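Local coordinates for uncharacterized protein AF0587 (Archaeoglobus fulgidus DSM 4304, PDB 2Q07) that probably binds RNA and belongs to the archaeosine synthase family of tRNA modification, this chain being the C-terminal part, a UDG-like domain followed by pre-PUA and PUA domains, at residues R171-M176 / A206-I211. Residues are numbered along the deposited sequence; the frame is centred on the assembly and turned at random.
Sequences RILEHM and ARVDRI
Val208 meets Leu173 and Met176 through a single methyl group, joining helix 168-181 to a central strand of the four-stranded antiparallel sheet in the pre-PUA region. Met176, a selenomethionine, makes the longer reach. Its CB leaves the helix toward the strand and CG lies anti to the carbonyl carbon (chi1 -61°); both merely carry the chain across, without a partner in 206-211. SE continues the extended chain to 4.4 Å from Val208 CG2. The bend then comes at chi3, -92°, which turns CE back beside the helix and brings it closest, 3.8 Å from Val208 CG2, the two side chains crossing at about a right angle. Leu173, one turn earlier, starts alongside the strand, but its CD2 branch comes within 4.0 Å of the same CG2, so that the valine methyl is touched by both helix residues. All three side chains are buried, and the contact is purely apolar. Leu215 of the adjacent strand 214-217 also touches Leu173 and Met176, so the helix packs on two neighbouring strands. Backbone hydrogen bonds of Ala206 with Leu198, Val208 with Leu196 and Arg207 with Asp216 place strand 203-209 between its neighbours. At the end of the strand, Asp209 closes an Asx turn by accepting from Ile211 N at OD1, while OD2 forms a salt bridge with Lys294, whose strand 289-297 belongs to the PUA sheet. On the helix, His175 turns its ring back to Arg171 O: ND1 donates over 2.8 Å from above the carbonyl plane, and His175 N reaches the same oxygen from the opposite face.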
loop_
_atom_site.group_PDB
_atom_site.type_symbol
_atom_site.label_atom_id
_atom_site.label_comp_id
_atom_site.label_asym_id
_atom_site.label_seq_id
_atom_site.Cartn_x
_atom_site.Cartn_y
_atom_site.Cartn_z
ATOM N N ARG A 171 9.333 2.889 3.453
ATOM C CA ARG A 171 8.010 3.036 4.061
ATOM C C ARG A 171 6.957 2.317 3.213
ATOM O O ARG A 171 6.037 1.685 3.739
ATOM C CB ARG A 171 7.627 4.519 4.185
ATOM C CG ARG A 171 7.754 5.092 5.588
ATOM C CD ARG A 171 9.161 5.546 5.875
ATOM N NE ARG A 171 9.311 6.017 7.249
ATOM C CZ ARG A 171 10.287 6.823 7.659
ATOM N NH1 ARG A 171 11.197 7.254 6.795
ATOM N NH2 ARG A 171 10.365 7.188 8.932
ATOM N N ILE A 172 7.104 2.422 1.897
ATOM C CA ILE A 172 6.184 1.785 0.953
ATOM C C ILE A 172 6.206 0.265 1.115
ATOM O O ILE A 172 5.161 -0.366 1.208
ATOM C CB ILE A 172 6.564 2.127 -0.511
ATOM C CG1 ILE A 172 6.209 3.583 -0.821
ATOM C CG2 ILE A 172 5.858 1.215 -1.467
ATOM C CD1 ILE A 172 6.632 4.034 -2.216
ATOM N N LEU A 173 7.404 -0.307 1.130
ATOM C CA LEU A 173 7.563 -1.743 1.267
ATOM C C LEU A 173 7.071 -2.195 2.635
ATOM O O LEU A 173 6.397 -3.222 2.745
ATOM C CB LEU A 173 9.034 -2.138 1.059
ATOM C CG LEU A 173 9.596 -2.053 -0.367
ATOM C CD1 LEU A 173 11.090 -2.380 -0.345
ATOM C CD2 LEU A 173 8.860 -3.027 -1.288
ATOM N N GLU A 174 7.388 -1.428 3.677
ATOM C CA GLU A 174 6.942 -1.779 5.022
ATOM C C GLU A 174 5.417 -1.758 5.094
ATOM O O GLU A 174 4.814 -2.620 5.733
ATOM C CB GLU A 174 7.507 -0.812 6.071
ATOM C CG GLU A 174 9.024 -0.789 6.124
ATOM C CD GLU A 174 9.567 0.165 7.172
ATOM O OE1 GLU A 174 9.017 1.281 7.319
ATOM O OE2 GLU A 174 10.557 -0.200 7.844
ATOM N N HIS A 175 4.798 -0.774 4.442
ATOM C CA HIS A 175 3.342 -0.662 4.452
ATOM C C HIS A 175 2.661 -1.776 3.679
ATOM O O HIS A 175 1.552 -2.164 4.011
ATOM C CB HIS A 175 2.875 0.695 3.899
ATOM C CG HIS A 175 2.833 1.783 4.927
ATOM N ND1 HIS A 175 3.968 2.317 5.494
ATOM C CD2 HIS A 175 1.787 2.408 5.522
ATOM C CE1 HIS A 175 3.627 3.218 6.398
ATOM N NE2 HIS A 175 2.308 3.291 6.437
HETATM N N MSE A 176 3.312 -2.289 2.639
HETATM C CA MSE A 176 2.708 -3.369 1.863
HETATM C C MSE A 176 2.728 -4.672 2.657
HETATM O O MSE A 176 1.788 -5.461 2.588
HETATM C CB MSE A 176 3.435 -3.534 0.534
HETATM C CG MSE A 176 3.357 -2.282 -0.318
HETATM SE SE MSE A 176 4.109 -2.514 -2.056
HETATM C CE MSE A 176 5.909 -1.947 -1.731
ATOM N N ALA A 206 11.496 -10.080 -0.292
ATOM C CA ALA A 206 10.234 -9.771 -0.929
ATOM C C ALA A 206 10.495 -8.882 -2.138
ATOM O O ALA A 206 11.593 -8.346 -2.303
ATOM C CB ALA A 206 9.314 -9.050 0.074
ATOM N N ARG A 207 9.497 -8.753 -2.999
ATOM C CA ARG A 207 9.611 -7.899 -4.170
ATOM C C ARG A 207 8.222 -7.534 -4.677
ATOM O O ARG A 207 7.254 -8.272 -4.481
ATOM C CB ARG A 207 10.413 -8.583 -5.292
ATOM C CG ARG A 207 9.618 -9.538 -6.141
ATOM C CD ARG A 207 10.380 -9.941 -7.393
ATOM N NE ARG A 207 9.597 -10.871 -8.202
ATOM C CZ ARG A 207 8.401 -10.592 -8.713
ATOM N NH1 ARG A 207 7.851 -9.406 -8.505
ATOM N NH2 ARG A 207 7.745 -11.503 -9.418
ATOM N N VAL A 208 8.130 -6.373 -5.310
ATOM C CA VAL A 208 6.865 -5.904 -5.847
ATOM C C VAL A 208 6.566 -6.675 -7.134
ATOM O O VAL A 208 7.425 -6.795 -7.999
ATOM C CB VAL A 208 6.930 -4.381 -6.154
ATOM C CG1 VAL A 208 5.603 -3.902 -6.715
ATOM C CG2 VAL A 208 7.296 -3.610 -4.888
ATOM N N ASP A 209 5.358 -7.219 -7.229
ATOM C CA ASP A 209 4.915 -7.947 -8.412
ATOM C C ASP A 209 3.985 -6.967 -9.125
ATOM O O ASP A 209 2.835 -6.797 -8.720
ATOM C CB ASP A 209 4.135 -9.198 -7.996
ATOM C CG ASP A 209 3.657 -10.027 -9.183
ATOM O OD1 ASP A 209 3.262 -9.453 -10.225
ATOM O OD2 ASP A 209 3.654 -11.266 -9.063
ATOM N N ARG A 210 4.490 -6.317 -10.170
ATOM C CA ARG A 210 3.699 -5.342 -10.917
ATOM C C ARG A 210 2.484 -5.943 -11.611
ATOM O O ARG A 210 1.578 -5.215 -12.004
ATOM C CB ARG A 210 4.572 -4.608 -11.949
ATOM C CG ARG A 210 5.379 -5.512 -12.869
ATOM C CD ARG A 210 6.025 -4.715 -14.005
ATOM N NE ARG A 210 7.026 -5.496 -14.732
ATOM C CZ ARG A 210 7.553 -5.143 -15.903
ATOM N NH1 ARG A 210 7.174 -4.016 -16.497
ATOM N NH2 ARG A 210 8.465 -5.916 -16.482
ATOM N N ILE A 211 2.457 -7.264 -11.758
ATOM C CA ILE A 211 1.325 -7.926 -12.405
ATOM C C ILE A 211 0.128 -8.009 -11.466
ATOM O O ILE A 211 -0.971 -7.575 -11.809
ATOM C CB ILE A 211 1.682 -9.361 -12.858
ATOM C CG1 ILE A 211 2.831 -9.326 -13.867
ATOM C CG2 ILE A 211 0.469 -10.022 -13.503
ATOM C CD1 ILE A 211 3.246 -10.703 -14.356
#